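Local coordinates for protein C alpha-dehydrogenase (Sphingobium sp. SYK-6, PDB 4YAG) that binds NADH as a short-chain dehydrogenase/reductase and, as a C alpha-dehydrogenase of the lignin beta-aryl ether cleavage pathway, probably oxidises an alcohol with NAD(+), at residues A[227-232]-A[250-255]; A[39-44]-A[192-197]; A[167-172]-A[181-186]. All coordinates share one frame; numbering follows the deposited sequence.

Contact 1 of 3, residues A[227-232]-A[250-255]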
loop_
_atom_site.group_PDB
_atom_site.type_symbol
_atom_site.label_atom_id
_atom_site.label_comp_id
_atom_site.label_asym_id
_atom_site.label_seq_id
_atom_site.Cartn_x
_atom_site.Cartn_y
_atom_site.Cartn_z
ATOM N N ASN A 227 29.385 7.816 4.866
ATOM C CA ASN A 227 28.647 8.566 5.883
ATOM C C ASN A 227 27.226 8.058 6.103
ATOM O O ASN A 227 26.446 8.663 6.839
ATOM C CB ASN A 227 28.602 10.056 5.522
ATOM C CG ASN A 227 27.904 10.316 4.203
ATOM O OD1 ASN A 227 27.732 9.413 3.401
ATOM N ND2 ASN A 227 27.512 11.562 3.969
ATOM N N TRP A 228 26.874 6.958 5.448
ATOM C CA TRP A 228 25.601 6.326 5.744
ATOM C C TRP A 228 25.735 5.654 7.099
ATOM O O TRP A 228 26.828 5.348 7.565
ATOM C CB TRP A 228 25.192 5.327 4.666
ATOM C CG TRP A 228 24.871 5.966 3.358
ATOM C CD1 TRP A 228 24.748 7.306 3.104
ATOM C CD2 TRP A 228 24.645 5.300 2.110
ATOM N NE1 TRP A 228 24.459 7.510 1.778
ATOM C CE2 TRP A 228 24.394 6.295 1.145
ATOM C CE3 TRP A 228 24.650 3.959 1.712
ATOM C CZ2 TRP A 228 24.140 5.992 -0.192
ATOM C CZ3 TRP A 228 24.395 3.660 0.385
ATOM C CH2 TRP A 228 24.147 4.672 -0.552
ATOM N N MET A 229 24.596 5.426 7.735
ATOM C CA MET A 229 24.589 4.930 9.093
ATOM C C MET A 229 24.945 3.437 9.122
ATOM O O MET A 229 24.679 2.702 8.168
ATOM C CB MET A 229 23.211 5.203 9.703
ATOM C CG MET A 229 23.033 4.685 11.131
ATOM S SD MET A 229 21.436 5.175 11.798
ATOM C CE MET A 229 21.748 6.903 12.161
ATOM N N GLU A 230 25.543 2.995 10.217
ATOM C CA GLU A 230 25.867 1.588 10.386
ATOM C C GLU A 230 24.635 0.815 10.794
ATOM O O GLU A 230 23.867 1.277 11.632
ATOM C CB GLU A 230 26.903 1.432 11.485
ATOM C CG GLU A 230 28.281 1.918 11.112
ATOM C CD GLU A 230 28.922 1.049 10.047
ATOM O OE1 GLU A 230 28.477 -0.110 9.857
ATOM O OE2 GLU A 230 29.861 1.535 9.391
ATOM N N PRO A 231 24.437 -0.379 10.221
ATOM C CA PRO A 231 23.321 -1.215 10.658
ATOM C C PRO A 231 23.265 -1.466 12.169
ATOM O O PRO A 231 22.151 -1.559 12.693
ATOM C CB PRO A 231 23.540 -2.508 9.871
ATOM C CG PRO A 231 24.181 -2.055 8.619
ATOM C CD PRO A 231 25.070 -0.905 8.995
ATOM N N THR A 232 24.389 -1.557 12.872
ATOM C CA THR A 232 24.303 -1.844 14.312
ATOM C C THR A 232 23.700 -0.658 15.085
ATOM O O THR A 232 23.072 -0.855 16.128
ATOM C CB THR A 232 25.638 -2.241 14.921
ATOM O OG1 THR A 232 26.637 -1.293 14.549
ATOM C CG2 THR A 232 26.060 -3.632 14.422
ATOM N N SER A 250 12.474 6.422 13.581
ATOM C CA SER A 250 13.104 6.989 12.390
ATOM C C SER A 250 14.583 7.146 12.675
ATOM O O SER A 250 14.980 7.549 13.758
ATOM C CB SER A 250 12.513 8.356 12.014
ATOM O OG SER A 250 11.119 8.245 11.714
ATOM N N THR A 251 15.409 6.839 11.692
ATOM C CA THR A 251 16.853 6.858 11.923
ATOM C C THR A 251 17.518 8.199 11.622
ATOM O O THR A 251 18.634 8.464 12.093
ATOM C CB THR A 251 17.566 5.789 11.072
ATOM O OG1 THR A 251 17.434 6.121 9.691
ATOM C CG2 THR A 251 17.004 4.411 11.316
ATOM N N HIS A 252 16.845 9.046 10.843
ATOM C CA HIS A 252 17.410 10.304 10.370
ATOM C C HIS A 252 16.381 11.413 10.450
ATOM O O HIS A 252 15.190 11.154 10.262
ATOM C CB HIS A 252 17.818 10.178 8.899
ATOM C CG HIS A 252 19.064 9.375 8.678
ATOM N ND1 HIS A 252 19.088 8.010 8.774
ATOM C CD2 HIS A 252 20.314 9.768 8.320
ATOM C CE1 HIS A 252 20.329 7.581 8.519
ATOM N NE2 HIS A 252 21.073 8.624 8.234
ATOM N N GLY A 253 16.846 12.633 10.688
ATOM C CA GLY A 253 15.975 13.795 10.736
ATOM C C GLY A 253 15.991 14.694 9.515
ATOM O O GLY A 253 15.327 15.738 9.504
ATOM N N ASN A 254 16.719 14.291 8.474
ATOM C CA ASN A 254 16.953 15.140 7.312
ATOM C C ASN A 254 15.696 15.483 6.511
ATOM O O ASN A 254 15.710 16.416 5.703
ATOM C CB ASN A 254 17.965 14.451 6.384
ATOM C CG ASN A 254 19.245 14.060 7.103
ATOM O OD1 ASN A 254 19.247 13.190 7.980
ATOM N ND2 ASN A 254 20.347 14.701 6.734
ATOM N N TRP A 255 14.620 14.721 6.720
ATOM C CA TRP A 255 13.400 14.876 5.950
ATOM C C TRP A 255 12.282 15.440 6.827
ATOM O O TRP A 255 11.117 15.386 6.471
ATOM C CB TRP A 255 13.006 13.542 5.278
ATOM C CG TRP A 255 14.001 13.220 4.185
ATOM C CD1 TRP A 255 13.948 13.629 2.882
ATOM C CD2 TRP A 255 15.228 12.487 4.327
ATOM N NE1 TRP A 255 15.053 13.178 2.202
ATOM C CE2 TRP A 255 15.858 12.482 3.068
ATOM C CE3 TRP A 255 15.846 11.831 5.397
ATOM C CZ2 TRP A 255 17.079 11.844 2.844
ATOM C CZ3 TRP A 255 17.064 11.195 5.176
ATOM C CH2 TRP A 255 17.664 11.207 3.907
HETATM O O HOH W 1 23.674 8.544 7.267
#

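Contact 2 of 3, residues A[39-44]-A[192-197]. With NAI (1,4-dihydronicotinamide adenine dinucleotide), chain C.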
loop_
_atom_site.group_PDB
_atom_site.type_symbol
_atom_site.label_atom_id
_atom_site.label_comp_id
_atom_site.label_asym_id
_atom_site.label_seq_id
_atom_site.Cartn_x
_atom_site.Cartn_y
_atom_site.Cartn_z
ATOM N N GLN A 39 21.398 -17.443 -0.383
ATOM C CA GLN A 39 22.165 -18.455 0.329
ATOM C C GLN A 39 23.547 -17.940 0.685
ATOM O O GLN A 39 24.057 -18.255 1.768
ATOM C CB GLN A 39 22.296 -19.740 -0.485
ATOM C CG GLN A 39 22.919 -20.890 0.329
ATOM C CD GLN A 39 22.087 -21.266 1.539
ATOM O OE1 GLN A 39 20.944 -21.708 1.414
ATOM N NE2 GLN A 39 22.666 -21.106 2.731
ATOM N N ASP A 40 24.150 -17.149 -0.194
ATOM C CA ASP A 40 25.494 -16.641 0.089
ATOM C C ASP A 40 25.501 -15.664 1.274
ATOM O O ASP A 40 26.431 -15.691 2.097
ATOM C CB ASP A 40 26.177 -16.053 -1.156
ATOM C CG ASP A 40 25.386 -14.938 -1.817
ATOM O OD1 ASP A 40 24.172 -14.807 -1.580
ATOM O OD2 ASP A 40 25.992 -14.190 -2.610
ATOM N N HIS A 41 24.461 -14.838 1.380
ATOM C CA HIS A 41 24.310 -13.976 2.544
ATOM C C HIS A 41 24.157 -14.821 3.813
ATOM O O HIS A 41 24.783 -14.528 4.833
ATOM C CB HIS A 41 23.112 -13.016 2.399
ATOM C CG HIS A 41 23.310 -11.963 1.364
ATOM N ND1 HIS A 41 22.369 -10.959 1.138
ATOM C CD2 HIS A 41 24.307 -11.705 0.495
ATOM C CE1 HIS A 41 22.791 -10.160 0.210
ATOM N NE2 HIS A 41 23.974 -10.589 -0.230
ATOM N N LEU A 42 23.316 -15.852 3.764
ATOM C CA LEU A 42 23.110 -16.715 4.935
ATOM C C LEU A 42 24.422 -17.371 5.348
ATOM O O LEU A 42 24.711 -17.468 6.549
ATOM C CB LEU A 42 22.069 -17.799 4.659
ATOM C CG LEU A 42 20.632 -17.291 4.509
ATOM C CD1 LEU A 42 19.718 -18.370 3.972
ATOM C CD2 LEU A 42 20.081 -16.782 5.816
ATOM N N ASP A 43 25.204 -17.837 4.380
ATOM C CA ASP A 43 26.469 -18.498 4.700
ATOM C C ASP A 43 27.452 -17.528 5.370
ATOM O O ASP A 43 28.165 -17.889 6.323
ATOM C CB ASP A 43 27.103 -19.098 3.447
ATOM C CG ASP A 43 26.314 -20.272 2.881
ATOM O OD1 ASP A 43 25.452 -20.839 3.594
ATOM O OD2 ASP A 43 26.581 -20.628 1.713
ATOM N N GLU A 44 27.481 -16.294 4.882
ATOM C CA GLU A 44 28.351 -15.269 5.444
ATOM C C GLU A 44 27.934 -14.927 6.864
ATOM O O GLU A 44 28.798 -14.720 7.716
ATOM C CB GLU A 44 28.306 -14.001 4.588
ATOM C CG GLU A 44 28.978 -14.150 3.242
ATOM C CD GLU A 44 28.578 -13.064 2.264
ATOM O OE1 GLU A 44 27.822 -12.146 2.651
ATOM O OE2 GLU A 44 29.005 -13.145 1.098
ATOM N N LYS A 192 24.100 1.896 5.497
ATOM C CA LYS A 192 25.011 1.013 4.763
ATOM C C LYS A 192 24.422 -0.386 4.675
ATOM O O LYS A 192 24.087 -0.992 5.682
ATOM C CB LYS A 192 26.370 0.925 5.451
ATOM C CG LYS A 192 27.143 2.213 5.492
ATOM C CD LYS A 192 28.518 1.993 6.122
ATOM C CE LYS A 192 29.289 3.293 6.262
ATOM N NZ LYS A 192 30.507 3.121 7.098
ATOM N N SER A 193 24.307 -0.906 3.465
ATOM C CA SER A 193 23.703 -2.211 3.255
ATOM C C SER A 193 24.056 -2.733 1.875
ATOM O O SER A 193 24.867 -2.135 1.171
ATOM C CB SER A 193 22.190 -2.147 3.414
ATOM O OG SER A 193 21.576 -1.628 2.234
ATOM N N ARG A 194 23.422 -3.833 1.483
ATOM C CA ARG A 194 23.650 -4.405 0.165
ATOM C C ARG A 194 22.395 -4.360 -0.708
ATOM O O ARG A 194 22.246 -5.171 -1.626
ATOM C CB ARG A 194 24.184 -5.833 0.295
ATOM C CG ARG A 194 25.600 -5.839 0.822
ATOM C CD ARG A 194 26.245 -7.224 0.818
ATOM N NE ARG A 194 25.769 -8.029 1.937
ATOM C CZ ARG A 194 26.260 -9.231 2.239
ATOM N NH1 ARG A 194 27.201 -9.760 1.473
ATOM N NH2 ARG A 194 25.795 -9.911 3.278
ATOM N N ILE A 195 21.514 -3.394 -0.443
ATOM C CA ILE A 195 20.257 -3.293 -1.168
ATOM C C ILE A 195 20.501 -2.989 -2.650
ATOM O O ILE A 195 19.629 -3.209 -3.495
ATOM C CB ILE A 195 19.286 -2.294 -0.508
ATOM C CG1 ILE A 195 17.891 -2.488 -1.101
ATOM C CG2 ILE A 195 19.781 -0.855 -0.651
ATOM C CD1 ILE A 195 16.774 -2.191 -0.149
ATOM N N HIS A 196 21.701 -2.525 -2.972
ATOM C CA HIS A 196 22.055 -2.310 -4.366
ATOM C C HIS A 196 22.169 -3.622 -5.145
ATOM O O HIS A 196 22.272 -3.608 -6.373
ATOM C CB HIS A 196 23.356 -1.523 -4.478
ATOM C CG HIS A 196 24.522 -2.194 -3.837
ATOM N ND1 HIS A 196 24.742 -2.165 -2.477
ATOM C CD2 HIS A 196 25.545 -2.903 -4.371
ATOM C CE1 HIS A 196 25.844 -2.840 -2.198
ATOM N NE2 HIS A 196 26.350 -3.299 -3.329
ATOM N N GLU A 197 22.133 -4.750 -4.441
ATOM C CA GLU A 197 22.130 -6.054 -5.103
ATOM C C GLU A 197 20.695 -6.525 -5.369
ATOM O O GLU A 197 20.476 -7.693 -5.652
ATOM C CB GLU A 197 22.863 -7.115 -4.253
ATOM C CG GLU A 197 24.290 -6.777 -3.892
ATOM C CD GLU A 197 24.972 -7.837 -3.020
ATOM O OE1 GLU A 197 24.278 -8.712 -2.457
ATOM O OE2 GLU A 197 26.205 -7.774 -2.885
HETATM P PA NAI C . 20.079 -5.597 2.179
HETATM O O1A NAI C . 19.898 -6.024 0.749
HETATM O O2A NAI C . 21.502 -5.431 2.672
HETATM O O5B NAI C . 19.329 -6.588 3.142
HETATM C C5B NAI C . 18.102 -7.135 2.754
HETATM C C4B NAI C . 18.200 -8.608 2.795
HETATM O O4B NAI C . 16.838 -9.064 2.508
HETATM C C3B NAI C . 19.110 -9.233 1.834
HETATM O O3B NAI C . 20.024 -10.153 2.465
HETATM C C2B NAI C . 18.242 -9.875 0.867
HETATM O O2B NAI C . 18.814 -11.039 0.253
HETATM C C1B NAI C . 17.006 -10.156 1.597
HETATM N N9A NAI C . 15.850 -10.299 0.752
HETATM C C8A NAI C . 15.494 -9.548 -0.349
HETATM N N7A NAI C . 14.371 -10.033 -0.897
HETATM C C5A NAI C . 13.951 -11.110 -0.160
HETATM C C6A NAI C . 12.888 -12.013 -0.218
HETATM N N6A NAI C . 11.974 -11.943 -1.278
HETATM N N1A NAI C . 12.775 -12.993 0.714
HETATM C C2A NAI C . 13.693 -13.101 1.704
HETATM N N3A NAI C . 14.736 -12.263 1.805
HETATM C C4A NAI C . 14.892 -11.276 0.894
HETATM O O3 NAI C . 19.331 -4.200 2.248
HETATM P PN NAI C . 18.768 -3.357 3.501
HETATM O O1N NAI C . 19.347 -3.820 4.832
HETATM O O2N NAI C . 19.077 -1.920 3.162
HETATM O O5D NAI C . 17.186 -3.641 3.451
HETATM C C5D NAI C . 16.426 -3.924 4.628
HETATM C C4D NAI C . 15.174 -3.124 4.620
HETATM O O4D NAI C . 15.527 -1.716 4.881
HETATM C C3D NAI C . 14.443 -3.142 3.350
HETATM O O3D NAI C . 13.041 -3.351 3.618
HETATM C C2D NAI C . 14.662 -1.827 2.752
HETATM O O2D NAI C . 13.575 -1.460 1.894
HETATM C C1D NAI C . 14.753 -0.935 3.893
HETATM N N1N NAI C . 15.396 0.320 3.773
HETATM C C2N NAI C . 16.747 0.469 3.570
HETATM C C3N NAI C . 17.295 1.739 3.497
HETATM C C7N NAI C . 18.757 1.929 3.281
HETATM O O7N NAI C . 19.253 3.056 3.066
HETATM N N7N NAI C . 19.612 0.752 3.420
HETATM C C4N NAI C . 16.513 2.875 3.632
HETATM C C5N NAI C . 15.166 2.708 3.891
HETATM C C6N NAI C . 14.622 1.452 3.971
HETATM O O HOH W 2 27.171 -9.761 -1.326
#

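Contact 3 of 3, residues A[167-172]-A[181-186]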
loop_
_atom_site.group_PDB
_atom_site.type_symbol
_atom_site.label_atom_id
_atom_site.label_comp_id
_atom_site.label_asym_id
_atom_site.label_seq_id
_atom_site.Cartn_x
_atom_site.Cartn_y
_atom_site.Cartn_z
ATOM N N THR A 167 1.185 2.334 7.549
ATOM C CA THR A 167 -0.225 2.283 7.939
ATOM C C THR A 167 -0.597 0.898 8.471
ATOM O O THR A 167 -1.321 0.778 9.448
ATOM C CB THR A 167 -1.098 2.676 6.755
ATOM O OG1 THR A 167 -0.759 4.020 6.383
ATOM C CG2 THR A 167 -2.590 2.598 7.092
ATOM N N LEU A 168 -0.114 -0.146 7.805
ATOM C CA LEU A 168 -0.330 -1.517 8.270
ATOM C C LEU A 168 0.057 -1.637 9.733
ATOM O O LEU A 168 -0.679 -2.191 10.558
ATOM C CB LEU A 168 0.495 -2.467 7.402
ATOM C CG LEU A 168 0.615 -3.920 7.880
ATOM C CD1 LEU A 168 -0.754 -4.597 7.799
ATOM C CD2 LEU A 168 1.651 -4.674 7.089
ATOM N N THR A 169 1.235 -1.130 10.059
ATOM C CA THR A 169 1.771 -1.289 11.403
ATOM C C THR A 169 0.910 -0.532 12.407
ATOM O O THR A 169 0.583 -1.029 13.487
ATOM C CB THR A 169 3.224 -0.820 11.489
ATOM O OG1 THR A 169 4.002 -1.458 10.474
ATOM C CG2 THR A 169 3.799 -1.154 12.849
ATOM N N GLU A 170 0.509 0.687 12.059
ATOM C CA GLU A 170 -0.345 1.466 12.929
ATOM C C GLU A 170 -1.674 0.747 13.201
ATOM O O GLU A 170 -2.176 0.688 14.335
ATOM C CB GLU A 170 -0.670 2.811 12.264
ATOM C CG GLU A 170 0.499 3.734 12.096
ATOM C CD GLU A 170 0.170 4.952 11.221
ATOM O OE1 GLU A 170 -0.870 4.937 10.524
ATOM O OE2 GLU A 170 0.962 5.925 11.248
ATOM N N THR A 171 -2.256 0.192 12.152
ATOM C CA THR A 171 -3.585 -0.376 12.286
ATOM C C THR A 171 -3.598 -1.672 13.065
ATOM O O THR A 171 -4.572 -1.942 13.777
ATOM C CB THR A 171 -4.256 -0.578 10.910
ATOM O OG1 THR A 171 -3.563 -1.594 10.154
ATOM C CG2 THR A 171 -4.291 0.740 10.163
ATOM N N ILE A 172 -2.548 -2.484 12.960
ATOM C CA ILE A 172 -2.554 -3.758 13.677
ATOM C C ILE A 172 -2.282 -3.602 15.172
ATOM O O ILE A 172 -2.475 -4.554 15.921
ATOM C CB ILE A 172 -1.551 -4.796 13.102
ATOM C CG1 ILE A 172 -0.110 -4.338 13.309
ATOM C CG2 ILE A 172 -1.859 -5.083 11.627
ATOM C CD1 ILE A 172 0.925 -5.347 12.838
ATOM N N ILE A 181 1.360 -8.249 22.383
ATOM C CA ILE A 181 2.335 -8.149 21.312
ATOM C C ILE A 181 2.410 -6.689 20.897
ATOM O O ILE A 181 1.428 -6.105 20.411
ATOM C CB ILE A 181 1.934 -9.022 20.118
ATOM C CG1 ILE A 181 1.881 -10.505 20.519
ATOM C CG2 ILE A 181 2.905 -8.816 18.941
ATOM C CD1 ILE A 181 1.167 -11.379 19.500
ATOM N N GLY A 182 3.574 -6.082 21.079
ATOM C CA GLY A 182 3.797 -4.723 20.616
ATOM C C GLY A 182 4.225 -4.648 19.174
ATOM O O GLY A 182 4.656 -5.654 18.601
ATOM N N VAL A 183 4.084 -3.477 18.566
ATOM C CA VAL A 183 4.513 -3.282 17.184
ATOM C C VAL A 183 5.300 -1.996 16.997
ATOM O O VAL A 183 5.103 -1.017 17.709
ATOM C CB VAL A 183 3.332 -3.309 16.175
ATOM C CG1 VAL A 183 2.501 -4.580 16.354
ATOM C CG2 VAL A 183 2.437 -2.086 16.317
ATOM N N THR A 184 6.212 -2.036 16.027
ATOM C CA THR A 184 7.063 -0.906 15.676
ATOM C C THR A 184 7.201 -0.863 14.169
ATOM O O THR A 184 7.404 -1.890 13.537
ATOM C CB THR A 184 8.477 -1.078 16.251
ATOM O OG1 THR A 184 8.419 -1.142 17.681
ATOM C CG2 THR A 184 9.396 0.058 15.831
ATOM N N VAL A 185 7.102 0.323 13.587
ATOM C CA VAL A 185 7.522 0.507 12.206
ATOM C C VAL A 185 8.808 1.324 12.204
ATOM O O VAL A 185 8.888 2.412 12.803
ATOM C CB VAL A 185 6.434 1.125 11.298
ATOM C CG1 VAL A 185 5.954 2.468 11.812
ATOM C CG2 VAL A 185 6.954 1.240 9.873
ATOM N N LEU A 186 9.825 0.734 11.577
ATOM C CA LEU A 186 11.122 1.359 11.389
ATOM C C LEU A 186 11.160 2.069 10.053
ATOM O O LEU A 186 10.828 1.480 9.023
ATOM C CB LEU A 186 12.183 0.257 11.451
ATOM C CG LEU A 186 13.605 0.638 11.059
ATOM C CD1 LEU A 186 14.193 1.712 11.940
ATOM C CD2 LEU A 186 14.476 -0.622 11.064
#

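Contact 1 of 3, residues A[227-232]-A[250-255]
Met229 reaches across to Thr251 and His252 and carries the direct contact between the two segments. Its CG lies anti to the backbone N (chi1 178°) and CG-SD continues that line, which carries the sulfur over to the 250-255 loop. There Met229 SD packs 4.0 Å from Thr251 CB. The chain then bends at chi3 (-76°), and Met229 CE comes to 3.5 Å from Thr251 O. The root of the same side chain meets the imidazole: Met229 CB is 3.9 Å from His252 CE1, an oblique approach.

Both nitrogens of the His252 ring have polar partners in the ring plane. His252 ND1 is hydrogen-bonded to Thr251 OG1 at 2.7 Å, with the donor undecided. On the other nitrogen, His252 NE2 is 2.8 Å from a water, and that water donates to Asn227 O, also at 2.8 Å. The water thus ties the loop back to 227-232, and the two bonds should fix the rotation of the ring.

Further out, Thr251 OG1 also bonds Gly189 N. Met229 makes backbone bonds to Pro190 and Lys192, and its side chain touches Ile191, an NADH-binding residue. The contact therefore joins the approach to helix 231-244 with the loop after strand 248-250, next to the 189-192 loop of the Rossmann-type cofactor site, which Met229 and Thr251 both bond.

Contact 2 of 3, residues A[39-44]-A[192-197]
The NADH pocket of this Rossmann-fold enzyme is bordered here by the start of helix 39-51 and the loop after strand 181-187. His41 and Arg194 meet across it, both binding the cofactor. The guanidinium of Arg194 lies flat on one face of the His41 imidazole, centres 3.8 Å apart and planes 18° apart. The stack is offset, with Arg194 NH2 over the rim of the ring. Arg194 bends at chi3 (-78°), which turns the guanidinium along the histidine face.

The ring edge of His41 is gripped at both nitrogens. His41 ND1 donates to NADH O3B, on the adenosine ribose, at 2.8 Å. His41 NE2 donates to the syn lone pair of Glu197 OE1 at 2.9 Å, in the ring plane but bent at the hydrogen. These bonds fix the ring's plane and rotation against the guanidinium. Glu197 OE1 also pairs with Arg38.

Arg194 is held in its own plane as well. Its NH1 and NH2 approach end-on and share one oxygen: Arg194 NH1 to Glu44 OE1 is 2.7 Å, and NH2 to the same Glu44 OE1 is 3.1 Å and more bent. Arg194 NE bonds Ser15 OG. A water accepts weakly from Arg194 NH1 and donates to Glu197 OE2.

The 192-197 loop also grips the pyrophosphate. Arg194 N donates to NADH O2A at 2.8 Å, and Ser193 OG donates to NADH O2N at 2.7 Å. Ser193 OG accepts from Ile195 N as well, forming an ST turn. Helix 39-51 thus holds the ribose through His41, and the 192-197 loop holds the pyrophosphate, in the dinucleotide site of a short-chain dehydrogenase/reductase.

Contact 3 of 3, residues A[167-172]-A[181-186]
Thr169 turns its two branches differently toward Val183 and Val185: OG1 lies beside the backbone N and anti to the carbonyl carbon (chi1 -53°), which leaves CG2 anti to the backbone N. The methyl therefore lies over the strand backbone, with Thr169 CG2 3.7 Å from Thr184 C. The hydroxyl stands over the next residue, where Thr169 OG1 is 3.6 Å from Val185 CB. That is a van der Waals contact, not a hydrogen bond. The polar partners of this hydroxyl are Val165 O, one turn back in the helix, and Asn141 ND2 on a neighbouring strand.

Ile172 has CG1 between its backbone N and carbonyl carbon (chi1 66°), and the chain then runs on extended. This brings the end of the side chain to the strand, with Ile172 CD1 3.9 Å from Val183 CG1. The other branch of Val183 turns to the helix backbone: Val183 CG2 is 3.5 Å from Thr169 O and 3.8 Å from Thr169 CG2. The two branches of Val183 thus divide between Thr169 and Ile172.

Helix 156-177 and strand 181-187 are the last two elements of a beta-alpha-beta unit that starts with strand 137-142, the right-handed crossover of the Rossmann fold. The short segments run nearly antiparallel, at 163°, their axes approaching to 8.0 Å. Val183 and Val185 point toward the helix from one face of the sheet. Thr184 points away, and its hydroxyl bonds Lys246 O and His138 NE2. The helix is covered on another side by the second subunit: Leu168 packs on Trp108 and Ile172 on Phe100 of that chain, and Glu170 pairs with Arg262 there.

Contact 3 is the core packing of the set: it is fully buried, almost wholly apolar, and joins a helix to the sheet. Contacts 1 and 2 are partly buried; contact 1 joins the lead-in to a helix with a loop, contact 2 a helix with a loop. Contact 2 is the polar one, with a salt bridge, a stack and direct cofactor bonds. Contact 1 mixes methionine packing with a water bridge. Contacts 1 and 2 meet at Lys192, where Met229 O is 2.8 Å from Lys192 N and Glu230 forms a salt bridge with its side chain. Contact 1 touches contact 3 through Thr251 and Leu186. Contact 3 lies across the chain centre from contact 2. Contacts 1 and 3 both reach the second subunit.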